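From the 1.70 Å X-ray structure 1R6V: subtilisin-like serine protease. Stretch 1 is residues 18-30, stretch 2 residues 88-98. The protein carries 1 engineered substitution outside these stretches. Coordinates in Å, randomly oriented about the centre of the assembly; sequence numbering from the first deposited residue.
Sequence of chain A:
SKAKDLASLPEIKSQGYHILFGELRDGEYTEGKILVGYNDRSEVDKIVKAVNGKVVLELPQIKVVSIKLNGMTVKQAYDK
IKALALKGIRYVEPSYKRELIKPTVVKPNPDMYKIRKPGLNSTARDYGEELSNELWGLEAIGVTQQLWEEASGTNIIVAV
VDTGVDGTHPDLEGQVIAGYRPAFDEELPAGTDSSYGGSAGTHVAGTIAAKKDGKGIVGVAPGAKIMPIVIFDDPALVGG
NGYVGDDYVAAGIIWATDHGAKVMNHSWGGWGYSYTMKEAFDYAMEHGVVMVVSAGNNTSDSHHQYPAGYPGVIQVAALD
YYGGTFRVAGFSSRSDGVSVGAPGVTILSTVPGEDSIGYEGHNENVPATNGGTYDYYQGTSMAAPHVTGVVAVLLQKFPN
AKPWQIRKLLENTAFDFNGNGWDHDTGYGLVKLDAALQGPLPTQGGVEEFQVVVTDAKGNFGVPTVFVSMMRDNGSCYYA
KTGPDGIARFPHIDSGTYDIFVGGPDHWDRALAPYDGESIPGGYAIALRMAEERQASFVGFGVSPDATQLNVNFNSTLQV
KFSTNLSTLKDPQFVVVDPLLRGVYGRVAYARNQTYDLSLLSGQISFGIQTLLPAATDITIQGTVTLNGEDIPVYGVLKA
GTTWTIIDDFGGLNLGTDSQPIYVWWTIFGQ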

# COMPACT_ATOMS: atom_id res chain seq x y z
N HIS A 18 -19.74 4.19 7.30
CA HIS A 18 -19.91 3.69 5.94
C HIS A 18 -18.85 2.66 5.54
O HIS A 18 -17.78 2.59 6.13
CB HIS A 18 -19.87 4.88 4.97
CG HIS A 18 -20.43 4.59 3.61
ND1 HIS A 18 -19.96 5.22 2.47
CD2 HIS A 18 -21.45 3.80 3.21
CE1 HIS A 18 -20.66 4.81 1.43
NE2 HIS A 18 -21.57 3.95 1.85
N ILE A 19 -19.18 1.87 4.52
CA ILE A 19 -18.26 0.86 4.03
C ILE A 19 -17.03 1.59 3.46
O ILE A 19 -17.14 2.68 2.91
CB ILE A 19 -18.97 -0.00 2.95
CG1 ILE A 19 -18.01 -1.05 2.38
CG2 ILE A 19 -19.51 0.89 1.87
CD1 ILE A 19 -17.17 -0.55 1.24
N LEU A 20 -15.86 0.97 3.61
CA LEU A 20 -14.62 1.57 3.15
C LEU A 20 -14.38 1.30 1.67
O LEU A 20 -14.12 0.16 1.27
CB LEU A 20 -13.46 1.01 3.98
CG LEU A 20 -12.16 1.83 4.07
CD1 LEU A 20 -11.19 1.11 5.02
CD2 LEU A 20 -11.54 2.00 2.71
N PHE A 21 -14.50 2.34 0.85
CA PHE A 21 -14.27 2.21 -0.59
C PHE A 21 -12.91 2.78 -0.95
O PHE A 21 -12.54 3.85 -0.46
CB PHE A 21 -15.32 2.97 -1.39
CG PHE A 21 -16.64 2.27 -1.50
CD1 PHE A 21 -17.77 2.79 -0.86
CD2 PHE A 21 -16.77 1.13 -2.27
CE1 PHE A 21 -19.02 2.18 -1.01
CE2 PHE A 21 -18.01 0.51 -2.43
CZ PHE A 21 -19.14 1.04 -1.80
N GLY A 22 -12.17 2.08 -1.81
CA GLY A 22 -10.88 2.58 -2.22
C GLY A 22 -11.05 3.81 -3.10
O GLY A 22 -11.94 3.86 -3.95
N GLU A 23 -10.19 4.81 -2.91
CA GLU A 23 -10.28 6.04 -3.68
C GLU A 23 -10.13 5.78 -5.17
O GLU A 23 -9.25 5.04 -5.60
CB GLU A 23 -9.22 7.04 -3.23
CG GLU A 23 -9.25 8.34 -4.03
CD GLU A 23 -8.26 9.39 -3.53
OE1 GLU A 23 -8.20 10.48 -4.14
OE2 GLU A 23 -7.55 9.12 -2.55
N LEU A 24 -11.01 6.41 -5.95
CA LEU A 24 -11.01 6.28 -7.40
C LEU A 24 -10.38 7.51 -8.04
O LEU A 24 -10.85 8.63 -7.84
CB LEU A 24 -12.45 6.12 -7.90
CG LEU A 24 -12.95 4.70 -8.24
CD1 LEU A 24 -12.44 3.69 -7.26
CD2 LEU A 24 -14.47 4.71 -8.33
N ARG A 25 -9.31 7.29 -8.80
CA ARG A 25 -8.57 8.35 -9.48
C ARG A 25 -8.46 8.01 -10.96
O ARG A 25 -7.96 6.95 -11.31
CB ARG A 25 -7.17 8.43 -8.88
CG ARG A 25 -6.36 9.63 -9.31
CD ARG A 25 -6.77 10.83 -8.50
NE ARG A 25 -5.61 11.59 -8.06
CZ ARG A 25 -5.43 12.02 -6.82
NH1 ARG A 25 -6.33 11.75 -5.88
NH2 ARG A 25 -4.34 12.72 -6.52
N ASP A 26 -8.91 8.90 -11.85
CA ASP A 26 -8.83 8.60 -13.28
C ASP A 26 -7.43 8.18 -13.71
O ASP A 26 -6.44 8.77 -13.30
CB ASP A 26 -9.27 9.82 -14.10
CG ASP A 26 -10.74 10.12 -13.93
OD1 ASP A 26 -11.56 9.20 -14.14
OD2 ASP A 26 -11.07 11.28 -13.57
N GLY A 27 -7.38 7.13 -14.52
CA GLY A 27 -6.10 6.63 -15.02
C GLY A 27 -5.23 5.94 -13.98
O GLY A 27 -4.15 5.46 -14.32
N GLU A 28 -5.68 5.88 -12.74
CA GLU A 28 -4.88 5.25 -11.70
C GLU A 28 -5.32 3.85 -11.30
O GLU A 28 -4.77 3.28 -10.37
CB GLU A 28 -4.84 6.12 -10.44
CG GLU A 28 -3.90 7.31 -10.54
CD GLU A 28 -2.45 6.91 -10.81
OE1 GLU A 28 -2.06 5.75 -10.52
OE2 GLU A 28 -1.69 7.76 -11.31
N TYR A 29 -6.32 3.29 -11.99
CA TYR A 29 -6.75 1.95 -11.64
C TYR A 29 -7.27 1.13 -12.81
O TYR A 29 -7.69 1.67 -13.84
CB TYR A 29 -7.79 2.01 -10.50
CG TYR A 29 -9.10 2.70 -10.85
CD1 TYR A 29 -10.17 1.97 -11.38
CD2 TYR A 29 -9.26 4.08 -10.67
CE1 TYR A 29 -11.37 2.59 -11.71
CE2 TYR A 29 -10.47 4.71 -11.00
CZ TYR A 29 -11.52 3.95 -11.52
OH TYR A 29 -12.71 4.56 -11.88
N THR A 30 -7.22 -0.19 -12.66
CA THR A 30 -7.68 -1.10 -13.69
C THR A 30 -9.20 -1.18 -13.66
O THR A 30 -9.79 -1.38 -12.61
CB THR A 30 -7.10 -2.50 -13.47
OG1 THR A 30 -5.67 -2.42 -13.52
CG2 THR A 30 -7.60 -3.47 -14.55
N GLY A 88 -20.23 -7.47 7.40
CA GLY A 88 -18.98 -8.20 7.53
C GLY A 88 -17.99 -7.99 6.40
O GLY A 88 -17.27 -8.91 6.04
N ILE A 89 -17.96 -6.78 5.84
CA ILE A 89 -17.04 -6.45 4.75
C ILE A 89 -16.04 -5.42 5.27
O ILE A 89 -16.44 -4.45 5.93
CB ILE A 89 -17.81 -5.85 3.53
CG1 ILE A 89 -18.70 -6.91 2.88
CG2 ILE A 89 -16.83 -5.30 2.50
CD1 ILE A 89 -18.00 -8.18 2.45
N ARG A 90 -14.75 -5.62 5.01
CA ARG A 90 -13.75 -4.66 5.47
C ARG A 90 -13.57 -3.51 4.47
O ARG A 90 -13.52 -2.33 4.87
CB ARG A 90 -12.40 -5.35 5.73
CG ARG A 90 -12.30 -6.04 7.09
CD ARG A 90 -10.93 -6.68 7.29
NE ARG A 90 -10.77 -7.79 6.36
CZ ARG A 90 -9.78 -7.93 5.49
NH1 ARG A 90 -8.80 -7.03 5.41
NH2 ARG A 90 -9.79 -8.97 4.67
N TYR A 91 -13.47 -3.82 3.19
CA TYR A 91 -13.30 -2.77 2.19
C TYR A 91 -13.56 -3.30 0.80
O TYR A 91 -13.61 -4.51 0.58
CB TYR A 91 -11.88 -2.19 2.24
CG TYR A 91 -10.80 -3.21 1.92
CD1 TYR A 91 -10.55 -3.60 0.59
CD2 TYR A 91 -10.09 -3.84 2.94
CE1 TYR A 91 -9.62 -4.61 0.31
CE2 TYR A 91 -9.15 -4.85 2.66
CZ TYR A 91 -8.92 -5.23 1.35
OH TYR A 91 -8.00 -6.22 1.07
N VAL A 92 -13.73 -2.37 -0.14
CA VAL A 92 -13.93 -2.70 -1.55
C VAL A 92 -13.05 -1.71 -2.27
O VAL A 92 -13.22 -0.51 -2.09
CB VAL A 92 -15.38 -2.47 -2.01
CG1 VAL A 92 -15.50 -2.86 -3.49
CG2 VAL A 92 -16.33 -3.32 -1.17
N GLU A 93 -12.10 -2.18 -3.08
CA GLU A 93 -11.22 -1.25 -3.78
C GLU A 93 -10.85 -1.80 -5.16
O GLU A 93 -11.05 -2.97 -5.42
CB GLU A 93 -9.93 -1.08 -2.96
CG GLU A 93 -9.14 -2.38 -2.85
CD GLU A 93 -7.92 -2.27 -1.95
OE1 GLU A 93 -7.23 -3.30 -1.79
OE2 GLU A 93 -7.65 -1.18 -1.40
N PRO A 94 -10.33 -0.95 -6.06
CA PRO A 94 -9.95 -1.47 -7.37
C PRO A 94 -8.51 -1.99 -7.26
O PRO A 94 -7.88 -1.88 -6.20
CB PRO A 94 -10.01 -0.23 -8.26
CG PRO A 94 -9.50 0.83 -7.33
CD PRO A 94 -10.24 0.53 -6.03
N SER A 95 -8.00 -2.58 -8.34
CA SER A 95 -6.60 -2.99 -8.38
C SER A 95 -6.01 -1.73 -9.00
O SER A 95 -6.50 -1.25 -10.03
CB SER A 95 -6.38 -4.17 -9.32
OG SER A 95 -5.00 -4.35 -9.59
N TYR A 96 -4.98 -1.17 -8.38
CA TYR A 96 -4.39 0.05 -8.91
C TYR A 96 -3.31 -0.18 -9.96
O TYR A 96 -2.74 -1.26 -10.07
CB TYR A 96 -3.84 0.88 -7.76
CG TYR A 96 -4.94 1.40 -6.86
CD1 TYR A 96 -5.29 0.72 -5.70
CD2 TYR A 96 -5.64 2.57 -7.17
CE1 TYR A 96 -6.32 1.18 -4.86
CE2 TYR A 96 -6.67 3.05 -6.33
CZ TYR A 96 -6.99 2.34 -5.19
OH TYR A 96 -8.00 2.77 -4.36
N LYS A 97 -3.03 0.86 -10.74
CA LYS A 97 -2.00 0.77 -11.76
C LYS A 97 -0.62 0.73 -11.11
O LYS A 97 -0.35 1.48 -10.16
CB LYS A 97 -2.07 1.99 -12.70
CG LYS A 97 -3.37 2.12 -13.50
CD LYS A 97 -3.50 1.04 -14.56
CE LYS A 97 -4.74 1.24 -15.41
NZ LYS A 97 -4.78 2.61 -15.99
N ARG A 98 0.25 -0.14 -11.61
CA ARG A 98 1.64 -0.23 -11.10
C ARG A 98 2.57 -0.37 -12.28
O ARG A 98 2.19 -0.88 -13.32
CB ARG A 98 1.86 -1.46 -10.22
CG ARG A 98 0.85 -1.67 -9.12
CD ARG A 98 0.99 -0.72 -7.95
NE ARG A 98 -0.09 -0.97 -7.01
CZ ARG A 98 -0.45 -0.14 -6.03
NH1 ARG A 98 0.19 1.00 -5.84
NH2 ARG A 98 -1.51 -0.45 -5.28
O HOH W 1 -15.94 -1.26 5.57
O HOH W 2 -1.76 3.52 -8.81
O HOH W 3 -9.64 -2.97 -10.58
O HOH W 4 -3.90 -3.07 -11.58

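The two stretches touch through two separate single beta bridges that run in opposite senses, because stretch 1 turns back on itself between them. At the first, F21 pairs with V92 and the numbering rises together in both stretches (L20 beside Y91, G22 beside E93); at the second, Y29 pairs with Y96 and the numbering runs counter, T30 lying beside S95. The reversal is helped by a type II beta turn from R25 to E28, closed by a hydrogen bond from E28 N to R25 O (2.9 Å), with G27 supplying the positive phi that glycine tolerates best. A salt bridge between R25 NH1 and E23 OE1 (2.9 Å) links two side chains in this part of stretch 1.

At the first bridge, V92 is gripped from both its backbone polar groups: V92 N donates to L20 O (2.9 Å) and G22 N donates to V92 O (2.8 Å). The same two carbonyls also receive CA-H...O contacts, L20 O from Y91 CA (3.2 Å) and V92 O from F21 CA (3.3 Å). Just before the bridge, water 1 extends the polar link, accepting from L20 N (3.0 Å) and donating to R90 O (2.7 Å) and I89 O (3.2 Å). Apolar groups pack beside this bridge: I19 CD1 meets V92 CG2 at 3.8 Å, F21 CD2 lies 3.9 Å from V92 CB, and L20 CB is 4.0 Å from Y91 CB.

G22 leaves room where the stretches come close, its CA 4.1 Å from E93 CA. An ideal CB here would point toward stretch 2 and clash with E93 CB at 2.6 Å and Y96 OH at 2.8 Å. Y96, though its CA-to-CB bond points away overall, brings its hydroxyl back to stretch 1, where Y96 OH donates to E23 O (2.9 Å). That carbonyl and E28 O both lie at the edge of the Y96 ring, so one tyrosine touches stretch 1 ahead of the turn and at its last residue. P94 likewise meets residues from both arms, with P94 CD 4.0 Å from L24 CD1 and P94 CG 3.8 Å from Y29 CB.

The second bridge is held by two nearly straight backbone hydrogen bonds flanking the Y29–Y96 pair: K97 N to E28 O (3.0 Å, 172°) and T30 N to S95 O (2.9 Å, 169°). K97 has the largest covered area of any residue here. Its side chain extends along stretch 1, placing K97 CE 3.4 Å from Y29 O, while K97 NZ makes a weak hydrogen bond to G27 O (3.4 Å). Two waters link polar groups near this bridge. Water 3 accepts from S95 N (2.8 Å) and donates to T30 O (2.6 Å); water 4 lies between T30 OG1 (2.7 Å) and S95 OG (2.6 Å), hydroxyls too far apart to bond directly, and donates to Y96 O (2.6 Å). Together the two stretches bury 770 Å² of surface.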